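Local atomic coordinates of cytochrome c-552/4 domain-containing protein (Ignicoccus hospitalis KIN4/I, PDB entry 4QO5), a protein that is of unknown function but carries eight c-type hemes, is membrane-associated and probably takes part in electron transfer. Residues 45-50 / 74-79; 173-178 / 203-208; 421-426 / 483-488. One frame throughout, in Å; residues are numbered along the deposited sequence.

Interaction 1: 45-50 / 74-79; sequences HVTPAE and NVVVGC. With HEC (heme c), chain C.
No direct hydrogen bond joins 45-50 to 74-79, although the two lie against each other; the polar link found between them is a single water. It sits 2.7 Å from Thr47 OG1 and accepts from Asn74 ND2 at 3.0 Å. Thr47 makes the largest contribution from its segment. With OG1 placed between the backbone N and the carbonyl carbon (chi1 74°), the hydroxyl accepts from Glu50 N at 3.0 Å, while CG2 beside the backbone N presses on the main chain at Val75 C, 3.5 Å away. In return Thr47 N donates to Glu50 OE2 at 3.1 Å, nearly straight at 169° but from above the carboxylate plane. This reciprocal pair is a capping box at the start of helix 48-51. An alanine in place of Thr47 would lose the hydroxyl that caps the helix and holds the water, as well as the methyl on Val75, and would probably loosen this turn.

Pro48 CD rests on Val75 O at 3.3 Å, and Val76 CG1 meets the peptide between His45 and Val46, 3.7 Å from Val46 N. Farther on, Gly78 occupies the N-cap position of helix 79-83, and Cys79 SG is bonded to CAB of the heme, a bond stretched in the model. Cys79, Cys82 and His83 have the spacing of a CxxCH heme c attachment motif.

Interaction 2: 173-178 / 203-208; sequences TVVKVV and VGRVNP. With HEC (heme c), chain G.
CG of Arg205 stands anti to the backbone N (chi1 -176°), and the side chain runs on extended until chi3 (74°) bends it, so that the guanidinium turns back on Asn207. It grips Asn207 OD1 side-on with two nitrogens, NE at 2.7 Å and NH2 at 2.9 Å from that oxygen, which lies close to the guanidinium plane; NH2 arrives on a lone pair, NE from above the carbonyl plane. Asn207 ND2 donates to Ser211 O and Gly213 O, which orients the amide as a second shell. Arg205 NH1 reaches Asn200 O and the propionate atom O1D of heme c chain C.

Between the segments, Val206 N donates to Thr173 O at 2.8 Å, nearly along the C=O axis, and Val175 N donates to Val206 O at 2.9 Å. The two runs differ in direction by only 4°, so this is one isolated parallel beta bridge, Val174 with Val206, just before strand 176-185 of the hairpin and shortly after His171, an axial heme ligand.

Side chains pack on both sides of the bridge. Val174 and Val206 lie side by side, pointing the same way, CG2 to CG2 at 3.8 Å. Val175 crosses obliquely over the other segment: its CG1 touches Pro208 CG, and its CG2 is 3.7 Å from Arg205 CG. A water lies within hydrogen-bonding distance of both Val175 O and Asn207 O. At the far end Val203 CG1 lies 3.5 Å from C3C of heme c chain G.

Interaction 3: 421-426 / 483-488; sequences RLLDTQ and GTAMNG. With HEC (heme c), chain H.
The CB of Thr484 is directed toward helix 413-447, and its side chain crosses both Leu422 and Gln426 at about a right angle. Its chi1 of -56° sets CG2 anti to the backbone N, and that methyl sits over the helix backbone, 3.5 Å from Leu423 CA and 3.9 Å from Leu422 CG. OG1, anti to the carbonyl carbon, faces the aliphatic part of Gln426, 3.5 Å from its CG; its polar needs are met by Ile480 O and by Thr165 OG1 of the third subunit, so the contact borders a subunit interface.

Both methyls of Leu423 lie against Ala485: CD1 is 3.8 Å from Ala485 N and CD2 is 3.9 Å from Ala485 CB. That CB in turn packs 3.7 Å from CAD of heme c chain H. The contact is thus helix-to-helix packing, 413-447 against the C-terminal end of 464-485, beside a His/Met-ligated heme. In Met486, the first residue to leave helical torsions, CG lies beside the backbone N and an extended chi2 (169°) carries SD to FE at 2.4 Å, while the bend at chi3 lays CE over the porphyrin near NA; His288 NE2 supplies the other axial ligand. Asn487 adopts left-handed backbone torsions (phi 69°), and Gly488 N returns to Gly483 O at 2.7 Å, a six-to-one bond as in a Schellman motif.

Gln426 is bent at chi2, which leaves its NE2 donating to Thr425 OG1 within the amide plane. Thr425 OG1 donates to Leu422 O, and Trp498 NE1 to Gln426 OE1.

How the interactions relate
Along the chain the three contacts follow in series, without nesting or crossing. Interaction 1 closes a loop of 23 residues in the N-terminal region, bringing the start of helix 48-51 against the lead-in to helix 79-83. Interaction 2 then closes a loop of 24 residues made up largely of the rest of the hairpin 176-185/188-196. Interaction 3 spans 56 mainly helical residues and pairs two long helices near the C terminus. Interactions 2 and 3 lie on opposite sides of the chain's centre, with their own centres about 37 Å apart. None touches another, yet the heme bonded to Cys79 in interaction 1 receives a propionate hydrogen bond from Arg205 in interaction 2.

Interaction 1: 45-50 / 74-79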
loop_
_atom_site.group_PDB
_atom_site.type_symbol
_atom_site.label_atom_id
_atom_site.label_comp_id
_atom_site.label_asym_id
_atom_site.label_seq_id
_atom_site.Cartn_x
_atom_site.Cartn_y
_atom_site.Cartn_z
ATOM N N HIS A 45 -7.723 -17.142 -31.105
ATOM C CA HIS A 45 -7.670 -18.594 -31.332
ATOM C C HIS A 45 -9.034 -19.268 -31.483
ATOM O O HIS A 45 -9.116 -20.475 -31.691
ATOM C CB HIS A 45 -6.903 -19.250 -30.185
ATOM C CG HIS A 45 -5.547 -18.661 -29.993
ATOM N ND1 HIS A 45 -4.452 -19.080 -30.716
ATOM C CD2 HIS A 45 -5.120 -17.636 -29.217
ATOM C CE1 HIS A 45 -3.399 -18.357 -30.375
ATOM N NE2 HIS A 45 -3.778 -17.473 -29.468
ATOM N N VAL A 46 -10.098 -18.487 -31.380
ATOM C CA VAL A 46 -11.451 -19.038 -31.451
ATOM C C VAL A 46 -12.297 -18.199 -32.412
ATOM O O VAL A 46 -12.289 -16.971 -32.336
ATOM C CB VAL A 46 -12.138 -19.025 -30.076
ATOM C CG1 VAL A 46 -13.546 -19.676 -30.156
ATOM C CG2 VAL A 46 -11.271 -19.734 -29.009
ATOM N N THR A 47 -13.030 -18.855 -33.305
ATOM C CA THR A 47 -13.964 -18.135 -34.179
ATOM C C THR A 47 -15.349 -18.086 -33.509
ATOM O O THR A 47 -15.646 -18.908 -32.636
ATOM C CB THR A 47 -14.117 -18.825 -35.540
ATOM O OG1 THR A 47 -14.910 -20.011 -35.389
ATOM C CG2 THR A 47 -12.778 -19.180 -36.137
ATOM N N PRO A 48 -16.182 -17.100 -33.882
ATOM C CA PRO A 48 -17.549 -17.045 -33.349
ATOM C C PRO A 48 -18.336 -18.324 -33.611
ATOM O O PRO A 48 -19.070 -18.782 -32.728
ATOM C CB PRO A 48 -18.157 -15.859 -34.105
ATOM C CG PRO A 48 -16.966 -14.935 -34.284
ATOM C CD PRO A 48 -15.841 -15.875 -34.635
ATOM N N ALA A 49 -18.165 -18.917 -34.790
ATOM C CA ALA A 49 -18.846 -20.175 -35.092
ATOM C C ALA A 49 -18.391 -21.324 -34.175
ATOM O O ALA A 49 -19.200 -22.166 -33.782
ATOM C CB ALA A 49 -18.660 -20.545 -36.556
ATOM N N GLU A 50 -17.100 -21.351 -33.843
ATOM C CA GLU A 50 -16.575 -22.334 -32.891
ATOM C C GLU A 50 -17.085 -22.100 -31.476
ATOM O O GLU A 50 -17.418 -23.053 -30.765
ATOM C CB GLU A 50 -15.036 -22.330 -32.904
ATOM C CG GLU A 50 -14.474 -22.946 -34.186
ATOM C CD GLU A 50 -12.991 -22.673 -34.413
ATOM O OE1 GLU A 50 -12.450 -23.270 -35.370
ATOM O OE2 GLU A 50 -12.376 -21.871 -33.659
ATOM N N ASN A 74 -16.341 -17.121 -39.308
ATOM C CA ASN A 74 -15.399 -18.219 -39.476
ATOM C C ASN A 74 -13.933 -17.802 -39.450
ATOM O O ASN A 74 -13.067 -18.532 -39.928
ATOM C CB ASN A 74 -15.726 -19.007 -40.748
ATOM C CG ASN A 74 -17.156 -19.526 -40.759
ATOM O OD1 ASN A 74 -17.970 -19.116 -41.588
ATOM N ND2 ASN A 74 -17.470 -20.432 -39.841
ATOM N N VAL A 75 -13.661 -16.630 -38.885
ATOM C CA VAL A 75 -12.280 -16.220 -38.628
ATOM C C VAL A 75 -12.117 -15.853 -37.166
ATOM O O VAL A 75 -13.101 -15.508 -36.492
ATOM C CB VAL A 75 -11.833 -15.038 -39.531
ATOM C CG1 VAL A 75 -11.781 -15.468 -40.992
ATOM C CG2 VAL A 75 -12.752 -13.827 -39.362
ATOM N N VAL A 76 -10.881 -15.951 -36.664
ATOM C CA VAL A 76 -10.600 -15.520 -35.306
ATOM C C VAL A 76 -10.723 -14.004 -35.271
ATOM O O VAL A 76 -10.771 -13.356 -36.326
ATOM C CB VAL A 76 -9.208 -15.991 -34.797
ATOM C CG1 VAL A 76 -9.144 -17.519 -34.774
ATOM C CG2 VAL A 76 -8.065 -15.407 -35.663
ATOM N N VAL A 77 -10.826 -13.445 -34.070
ATOM C CA VAL A 77 -11.057 -12.015 -33.907
ATOM C C VAL A 77 -9.704 -11.297 -33.918
ATOM O O VAL A 77 -9.056 -11.146 -32.868
ATOM C CB VAL A 77 -11.765 -11.731 -32.596
ATOM C CG1 VAL A 77 -12.236 -10.286 -32.531
ATOM C CG2 VAL A 77 -12.921 -12.681 -32.426
ATOM N N GLY A 78 -9.298 -10.883 -35.115
ATOM C CA GLY A 78 -8.012 -10.244 -35.348
ATOM C C GLY A 78 -8.131 -8.736 -35.479
ATOM O O GLY A 78 -9.217 -8.172 -35.309
ATOM N N CYS A 79 -7.007 -8.087 -35.774
ATOM C CA CYS A 79 -6.917 -6.630 -35.845
ATOM C C CYS A 79 -8.030 -6.026 -36.715
ATOM O O CYS A 79 -8.655 -5.037 -36.346
ATOM C CB CYS A 79 -5.565 -6.219 -36.451
ATOM S SG CYS A 79 -4.148 -7.326 -36.057
HETATM FE FE HEC C . -6.608 -2.920 -31.125
HETATM C CHA HEC C . -6.582 0.229 -29.745
HETATM C CHB HEC C . -3.763 -2.104 -32.913
HETATM C CHC HEC C . -6.586 -6.001 -32.322
HETATM C CHD HEC C . -9.565 -3.590 -29.524
HETATM N NA HEC C . -5.388 -1.309 -31.270
HETATM C C1A HEC C . -5.576 -0.094 -30.609
HETATM C C2A HEC C . -4.533 0.820 -30.992
HETATM C C3A HEC C . -3.744 0.184 -31.851
HETATM C C4A HEC C . -4.258 -1.157 -32.046
HETATM C CMA HEC C . -2.480 0.767 -32.519
HETATM C CAA HEC C . -4.410 2.287 -30.509
HETATM C CBA HEC C . -4.137 2.446 -29.022
HETATM C CGA HEC C . -2.658 2.308 -28.825
HETATM O O1A HEC C . -2.268 1.650 -27.824
HETATM O O2A HEC C . -1.884 2.835 -29.675
HETATM N NB HEC C . -5.484 -3.773 -32.404
HETATM C C1B HEC C . -4.284 -3.356 -32.961
HETATM C C2B HEC C . -3.600 -4.477 -33.541
HETATM C C3B HEC C . -4.396 -5.527 -33.289
HETATM C C4B HEC C . -5.580 -5.114 -32.626
HETATM C CMB HEC C . -2.194 -4.372 -34.195
HETATM C CAB HEC C . -4.261 -7.027 -33.469
HETATM C CBB HEC C . -2.799 -7.516 -33.177
HETATM N NC HEC C . -7.846 -4.472 -30.993
HETATM C C1C HEC C . -7.684 -5.693 -31.590
HETATM C C2C HEC C . -8.887 -6.475 -31.456
HETATM C C3C HEC C . -9.579 -5.845 -30.491
HETATM C C4C HEC C . -9.023 -4.555 -30.317
HETATM C CMC HEC C . -8.879 -7.981 -31.845
HETATM C CAC HEC C . -10.908 -6.109 -29.738
HETATM C CBC HEC C . -11.158 -7.590 -29.337
HETATM N ND HEC C . -7.821 -1.859 -29.882
HETATM C C1D HEC C . -8.974 -2.378 -29.297
HETATM C C2D HEC C . -9.566 -1.448 -28.371
HETATM C C3D HEC C . -8.660 -0.227 -28.434
HETATM C C4D HEC C . -7.625 -0.575 -29.397
HETATM C CMD HEC C . -10.850 -1.764 -27.551
HETATM C CAD HEC C . -8.720 1.135 -27.687
HETATM C CBD HEC C . -10.042 1.493 -27.036
HETATM C CGD HEC C . -10.081 0.940 -25.621
HETATM O O1D HEC C . -11.102 1.156 -24.936
HETATM O O2D HEC C . -9.096 0.294 -25.180
HETATM O O HOH W 1 -15.494 -21.235 -37.780
#

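Interaction 2: 173-178 / 203-208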
loop_
_atom_site.group_PDB
_atom_site.type_symbol
_atom_site.label_atom_id
_atom_site.label_comp_id
_atom_site.label_asym_id
_atom_site.label_seq_id
_atom_site.Cartn_x
_atom_site.Cartn_y
_atom_site.Cartn_z
ATOM N N THR A 173 -13.623 10.203 -19.746
ATOM C CA THR A 173 -13.627 11.502 -20.400
ATOM C C THR A 173 -14.649 11.489 -21.529
ATOM O O THR A 173 -15.221 10.451 -21.853
ATOM C CB THR A 173 -12.269 11.795 -21.082
ATOM O OG1 THR A 173 -11.914 10.663 -21.899
ATOM C CG2 THR A 173 -11.174 12.051 -20.058
ATOM N N VAL A 174 -14.855 12.648 -22.140
ATOM C CA VAL A 174 -15.569 12.722 -23.418
ATOM C C VAL A 174 -14.512 12.782 -24.528
ATOM O O VAL A 174 -13.669 13.674 -24.543
ATOM C CB VAL A 174 -16.462 13.963 -23.491
ATOM C CG1 VAL A 174 -16.999 14.165 -24.921
ATOM C CG2 VAL A 174 -17.600 13.840 -22.507
ATOM N N VAL A 175 -14.529 11.797 -25.416
ATOM C CA VAL A 175 -13.561 11.726 -26.489
ATOM C C VAL A 175 -14.074 12.545 -27.681
ATOM O O VAL A 175 -15.207 12.365 -28.144
ATOM C CB VAL A 175 -13.304 10.265 -26.922
ATOM C CG1 VAL A 175 -12.280 10.223 -28.061
ATOM C CG2 VAL A 175 -12.843 9.415 -25.722
ATOM N N LYS A 176 -13.241 13.459 -28.157
ATOM C CA LYS A 176 -13.568 14.229 -29.352
ATOM C C LYS A 176 -12.519 14.016 -30.434
ATOM O O LYS A 176 -11.323 14.091 -30.166
ATOM C CB LYS A 176 -13.690 15.719 -29.008
ATOM C CG LYS A 176 -14.931 16.046 -28.199
ATOM C CD LYS A 176 -15.022 17.523 -27.832
ATOM C CE LYS A 176 -16.177 17.766 -26.863
ATOM N NZ LYS A 176 -16.413 19.211 -26.580
ATOM N N VAL A 177 -12.967 13.749 -31.659
ATOM C CA VAL A 177 -12.035 13.623 -32.769
ATOM C C VAL A 177 -11.821 15.014 -33.332
ATOM O O VAL A 177 -12.776 15.650 -33.769
ATOM C CB VAL A 177 -12.583 12.695 -33.867
ATOM C CG1 VAL A 177 -11.616 12.613 -35.041
ATOM C CG2 VAL A 177 -12.866 11.319 -33.293
ATOM N N VAL A 178 -10.584 15.499 -33.327
ATOM C CA VAL A 178 -10.353 16.899 -33.702
ATOM C C VAL A 178 -9.526 17.101 -34.966
ATOM O O VAL A 178 -9.358 18.232 -35.430
ATOM C CB VAL A 178 -9.760 17.727 -32.539
ATOM C CG1 VAL A 178 -10.716 17.711 -31.350
ATOM C CG2 VAL A 178 -8.387 17.203 -32.136
ATOM N N VAL A 203 -14.511 4.085 -16.778
ATOM C CA VAL A 203 -15.659 3.226 -17.058
ATOM C C VAL A 203 -16.789 3.891 -17.828
ATOM O O VAL A 203 -17.514 3.206 -18.535
ATOM C CB VAL A 203 -16.212 2.578 -15.778
ATOM C CG1 VAL A 203 -15.175 1.618 -15.212
ATOM C CG2 VAL A 203 -16.571 3.665 -14.769
ATOM N N GLY A 204 -16.959 5.204 -17.669
ATOM C CA GLY A 204 -18.008 5.932 -18.361
ATOM C C GLY A 204 -17.510 6.758 -19.540
ATOM O O GLY A 204 -18.111 7.777 -19.880
ATOM N N ARG A 205 -16.406 6.338 -20.156
ATOM C CA ARG A 205 -15.846 7.094 -21.287
ATOM C C ARG A 205 -16.904 7.310 -22.376
ATOM O O ARG A 205 -17.612 6.371 -22.754
ATOM C CB ARG A 205 -14.652 6.375 -21.889
ATOM C CG ARG A 205 -13.943 7.183 -23.028
ATOM C CD ARG A 205 -12.787 6.363 -23.548
ATOM N NE ARG A 205 -13.271 5.250 -24.363
ATOM C CZ ARG A 205 -12.638 4.089 -24.519
ATOM N NH1 ARG A 205 -11.473 3.839 -23.900
ATOM N NH2 ARG A 205 -13.175 3.168 -25.301
ATOM N N VAL A 206 -17.023 8.544 -22.859
ATOM C CA VAL A 206 -17.992 8.843 -23.925
ATOM C C VAL A 206 -17.271 8.747 -25.268
ATOM O O VAL A 206 -16.464 9.600 -25.613
ATOM C CB VAL A 206 -18.627 10.234 -23.736
ATOM C CG1 VAL A 206 -19.708 10.490 -24.792
ATOM C CG2 VAL A 206 -19.203 10.355 -22.322
ATOM N N ASN A 207 -17.568 7.689 -26.009
ATOM C CA ASN A 207 -16.827 7.346 -27.211
ATOM C C ASN A 207 -17.233 8.187 -28.414
ATOM O O ASN A 207 -18.289 8.822 -28.396
ATOM C CB ASN A 207 -17.024 5.858 -27.495
ATOM C CG ASN A 207 -16.434 5.000 -26.410
ATOM O OD1 ASN A 207 -15.216 4.954 -26.242
ATOM N ND2 ASN A 207 -17.286 4.335 -25.654
ATOM N N PRO A 208 -16.387 8.202 -29.456
ATOM C CA PRO A 208 -16.709 8.979 -30.659
ATOM C C PRO A 208 -18.019 8.569 -31.347
ATOM O O PRO A 208 -18.634 9.410 -32.000
ATOM C CB PRO A 208 -15.515 8.706 -31.584
ATOM C CG PRO A 208 -14.386 8.354 -30.678
ATOM C CD PRO A 208 -15.029 7.621 -29.512
HETATM FE FE HEC G . -15.605 -0.112 -10.374
HETATM C CHA HEC G . -18.421 1.646 -9.393
HETATM C CHB HEC G . -16.726 -2.892 -8.677
HETATM C CHC HEC G . -13.156 -1.980 -11.869
HETATM C CHD HEC G . -14.257 2.696 -11.690
HETATM N NA HEC G . -17.276 -0.567 -9.283
HETATM C C1A HEC G . -18.276 0.341 -8.959
HETATM C C2A HEC G . -19.211 -0.346 -8.086
HETATM C C3A HEC G . -18.756 -1.599 -7.889
HETATM C C4A HEC G . -17.521 -1.762 -8.624
HETATM C CMA HEC G . -19.394 -2.707 -7.019
HETATM C CAA HEC G . -20.476 0.312 -7.491
HETATM C CBA HEC G . -21.627 0.353 -8.494
HETATM C CGA HEC G . -21.581 1.618 -9.312
HETATM O O1A HEC G . -21.604 1.497 -10.568
HETATM O O2A HEC G . -21.509 2.738 -8.727
HETATM N NB HEC G . -15.040 -2.026 -10.268
HETATM C C1B HEC G . -15.664 -3.043 -9.553
HETATM C C2B HEC G . -15.034 -4.304 -9.913
HETATM C C3B HEC G . -14.087 -4.032 -10.836
HETATM C C4B HEC G . -14.054 -2.612 -11.034
HETATM C CMB HEC G . -15.498 -5.675 -9.373
HETATM C CAB HEC G . -13.138 -4.905 -11.691
HETATM C CBB HEC G . -13.574 -6.356 -12.015
HETATM N NC HEC G . -13.986 0.274 -11.508
HETATM C C1C HEC G . -13.126 -0.631 -12.068
HETATM C C2C HEC G . -12.022 0.099 -12.695
HETATM C C3C HEC G . -12.547 1.320 -12.911
HETATM C C4C HEC G . -13.657 1.498 -12.003
HETATM C CMC HEC G . -11.137 -0.721 -13.667
HETATM C CAC HEC G . -12.040 2.579 -13.671
HETATM C CBC HEC G . -11.187 2.389 -14.956
HETATM N ND HEC G . -16.249 1.874 -10.494
HETATM C C1D HEC G . -15.493 2.868 -11.127
HETATM C C2D HEC G . -16.215 4.116 -11.089
HETATM C C3D HEC G . -17.522 3.794 -10.378
HETATM C C4D HEC G . -17.462 2.381 -10.061
HETATM C CMD HEC G . -15.755 5.479 -11.650
HETATM C CAD HEC G . -18.679 4.771 -10.097
HETATM C CBD HEC G . -19.714 4.655 -11.211
HETATM C CGD HEC G . -20.886 5.541 -10.857
HETATM O O1D HEC G . -21.648 5.184 -9.915
HETATM O O2D HEC G . -21.068 6.594 -11.528
HETATM O O HOH W 2 -17.835 11.510 -27.916
#

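Interaction 3: 421-426 / 483-488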
loop_
_atom_site.group_PDB
_atom_site.type_symbol
_atom_site.label_atom_id
_atom_site.label_comp_id
_atom_site.label_asym_id
_atom_site.label_seq_id
_atom_site.Cartn_x
_atom_site.Cartn_y
_atom_site.Cartn_z
ATOM N N ARG A 421 -25.517 -8.094 9.043
ATOM C CA ARG A 421 -26.154 -7.357 10.130
ATOM C C ARG A 421 -25.200 -6.334 10.757
ATOM O O ARG A 421 -25.603 -5.214 11.094
ATOM C CB ARG A 421 -26.680 -8.322 11.207
ATOM C CG ARG A 421 -27.928 -9.081 10.788
ATOM C CD ARG A 421 -28.646 -9.695 11.997
ATOM N NE ARG A 421 -27.786 -10.579 12.783
ATOM C CZ ARG A 421 -27.621 -11.877 12.538
ATOM N NH1 ARG A 421 -28.254 -12.449 11.522
ATOM N NH2 ARG A 421 -26.831 -12.608 13.316
ATOM N N LEU A 422 -23.952 -6.747 10.967
ATOM C CA LEU A 422 -22.923 -5.844 11.466
ATOM C C LEU A 422 -22.786 -4.666 10.501
ATOM O O LEU A 422 -22.679 -3.509 10.922
ATOM C CB LEU A 422 -21.582 -6.573 11.602
ATOM C CG LEU A 422 -20.462 -5.727 12.189
ATOM C CD1 LEU A 422 -20.847 -5.281 13.599
ATOM C CD2 LEU A 422 -19.156 -6.516 12.191
ATOM N N LEU A 423 -22.825 -4.959 9.208
ATOM C CA LEU A 423 -22.751 -3.887 8.205
ATOM C C LEU A 423 -23.906 -2.893 8.375
ATOM O O LEU A 423 -23.680 -1.677 8.350
ATOM C CB LEU A 423 -22.699 -4.451 6.785
ATOM C CG LEU A 423 -22.726 -3.442 5.618
ATOM C CD1 LEU A 423 -21.499 -2.536 5.662
ATOM C CD2 LEU A 423 -22.799 -4.163 4.282
ATOM N N ASP A 424 -25.136 -3.391 8.573
ATOM C CA ASP A 424 -26.244 -2.487 8.874
ATOM C C ASP A 424 -25.981 -1.555 10.061
ATOM O O ASP A 424 -26.335 -0.375 10.008
ATOM C CB ASP A 424 -27.548 -3.255 9.124
ATOM C CG ASP A 424 -28.099 -3.893 7.867
ATOM O OD1 ASP A 424 -27.720 -3.454 6.755
ATOM O OD2 ASP A 424 -28.919 -4.832 7.997
ATOM N N THR A 425 -25.388 -2.075 11.137
ATOM C CA THR A 425 -25.126 -1.236 12.309
ATOM C C THR A 425 -24.093 -0.160 11.978
ATOM O O THR A 425 -24.173 0.969 12.476
ATOM C CB THR A 425 -24.662 -2.040 13.557
ATOM O OG1 THR A 425 -23.292 -2.444 13.410
ATOM C CG2 THR A 425 -25.566 -3.262 13.803
ATOM N N GLN A 426 -23.133 -0.505 11.128
ATOM C CA GLN A 426 -22.111 0.468 10.733
ATOM C C GLN A 426 -22.635 1.541 9.791
ATOM O O GLN A 426 -22.193 2.692 9.847
ATOM C CB GLN A 426 -20.880 -0.236 10.161
ATOM C CG GLN A 426 -20.208 -1.078 11.222
ATOM C CD GLN A 426 -19.976 -0.287 12.497
ATOM O OE1 GLN A 426 -19.077 0.559 12.562
ATOM N NE2 GLN A 426 -20.798 -0.545 13.516
ATOM N N GLY A 483 -14.906 -1.499 4.891
ATOM C CA GLY A 483 -14.125 -2.420 5.708
ATOM C C GLY A 483 -15.022 -3.426 6.404
ATOM O O GLY A 483 -14.666 -4.592 6.566
ATOM N N THR A 484 -16.211 -2.975 6.788
ATOM C CA THR A 484 -17.183 -3.867 7.449
ATOM C C THR A 484 -17.753 -4.830 6.414
ATOM O O THR A 484 -17.796 -6.026 6.635
ATOM C CB THR A 484 -18.295 -3.062 8.111
ATOM O OG1 THR A 484 -17.707 -2.120 9.017
ATOM C CG2 THR A 484 -19.270 -3.981 8.879
ATOM N N ALA A 485 -18.131 -4.302 5.248
ATOM C CA ALA A 485 -18.697 -5.131 4.190
ATOM C C ALA A 485 -17.736 -6.207 3.701
ATOM O O ALA A 485 -18.163 -7.317 3.375
ATOM C CB ALA A 485 -19.139 -4.260 3.005
ATOM N N MET A 486 -16.442 -5.881 3.623
ATOM C CA MET A 486 -15.501 -6.775 2.956
ATOM C C MET A 486 -14.333 -7.231 3.849
ATOM O O MET A 486 -13.270 -7.604 3.342
ATOM C CB MET A 486 -14.978 -6.128 1.673
ATOM C CG MET A 486 -16.069 -6.117 0.588
ATOM S SD MET A 486 -15.580 -5.086 -0.804
ATOM C CE MET A 486 -15.938 -3.448 -0.128
ATOM N N ASN A 487 -14.563 -7.177 5.158
ATOM C CA ASN A 487 -13.698 -7.811 6.149
ATOM C C ASN A 487 -12.332 -7.163 6.270
ATOM O O ASN A 487 -11.309 -7.854 6.298
ATOM C CB ASN A 487 -13.543 -9.299 5.836
ATOM C CG ASN A 487 -14.863 -9.969 5.600
ATOM O OD1 ASN A 487 -15.778 -9.853 6.412
ATOM N ND2 ASN A 487 -14.993 -10.636 4.464
ATOM N N GLY A 488 -12.321 -5.836 6.352
ATOM C CA GLY A 488 -11.099 -5.109 6.609
ATOM C C GLY A 488 -10.857 -5.063 8.106
ATOM O O GLY A 488 -11.649 -5.574 8.901
HETATM FE FE HEC H . -16.965 -5.721 -2.644
HETATM C CHA HEC H . -19.386 -3.536 -1.528
HETATM C CHB HEC H . -15.860 -3.414 -4.915
HETATM C CHC HEC H . -14.190 -7.583 -3.141
HETATM C CHD HEC H . -18.500 -8.302 -1.156
HETATM N NA HEC H . -17.529 -3.860 -3.132
HETATM C C1A HEC H . -18.496 -3.094 -2.495
HETATM C C2A HEC H . -18.414 -1.748 -3.006
HETATM C C3A HEC H . -17.429 -1.699 -3.921
HETATM C C4A HEC H . -16.860 -3.028 -4.037
HETATM C CMA HEC H . -16.961 -0.481 -4.754
HETATM C CAA HEC H . -19.311 -0.588 -2.517
HETATM C CBA HEC H . -20.354 -0.268 -3.596
HETATM C CGA HEC H . -21.319 0.683 -2.937
HETATM O O1A HEC H . -21.027 1.905 -2.894
HETATM O O2A HEC H . -22.358 0.202 -2.413
HETATM N NB HEC H . -15.394 -5.551 -3.856
HETATM C C1B HEC H . -15.053 -4.457 -4.621
HETATM C C2B HEC H . -13.672 -4.535 -4.941
HETATM C C3B HEC H . -13.242 -5.675 -4.381
HETATM C C4B HEC H . -14.310 -6.345 -3.729
HETATM C CMB HEC H . -12.968 -3.435 -5.790
HETATM C CAB HEC H . -11.904 -6.375 -4.244
HETATM C CBB HEC H . -10.727 -5.404 -4.102
HETATM N NC HEC H . -16.470 -7.572 -2.359
HETATM C C1C HEC H . -15.241 -8.185 -2.509
HETATM C C2C HEC H . -15.352 -9.583 -2.148
HETATM C C3C HEC H . -16.434 -9.613 -1.346
HETATM C C4C HEC H . -17.219 -8.454 -1.617
HETATM C CMC HEC H . -14.053 -10.391 -1.945
HETATM C CAC HEC H . -17.119 -10.719 -0.511
HETATM C CBC HEC H . -16.229 -11.815 0.094
HETATM N ND HEC H . -18.682 -5.890 -1.527
HETATM C C1D HEC H . -19.100 -7.087 -0.968
HETATM C C2D HEC H . -20.283 -6.863 -0.195
HETATM C C3D HEC H . -20.544 -5.374 -0.285
HETATM C C4D HEC H . -19.506 -4.844 -1.149
HETATM C CMD HEC H . -21.076 -7.921 0.605
HETATM C CAD HEC H . -21.711 -4.583 0.316
HETATM C CBD HEC H . -22.825 -4.734 -0.741
HETATM C CGD HEC H . -23.752 -3.551 -0.676
HETATM O O1D HEC H . -23.305 -2.475 -0.217
HETATM O O2D HEC H . -24.943 -3.671 -1.078
#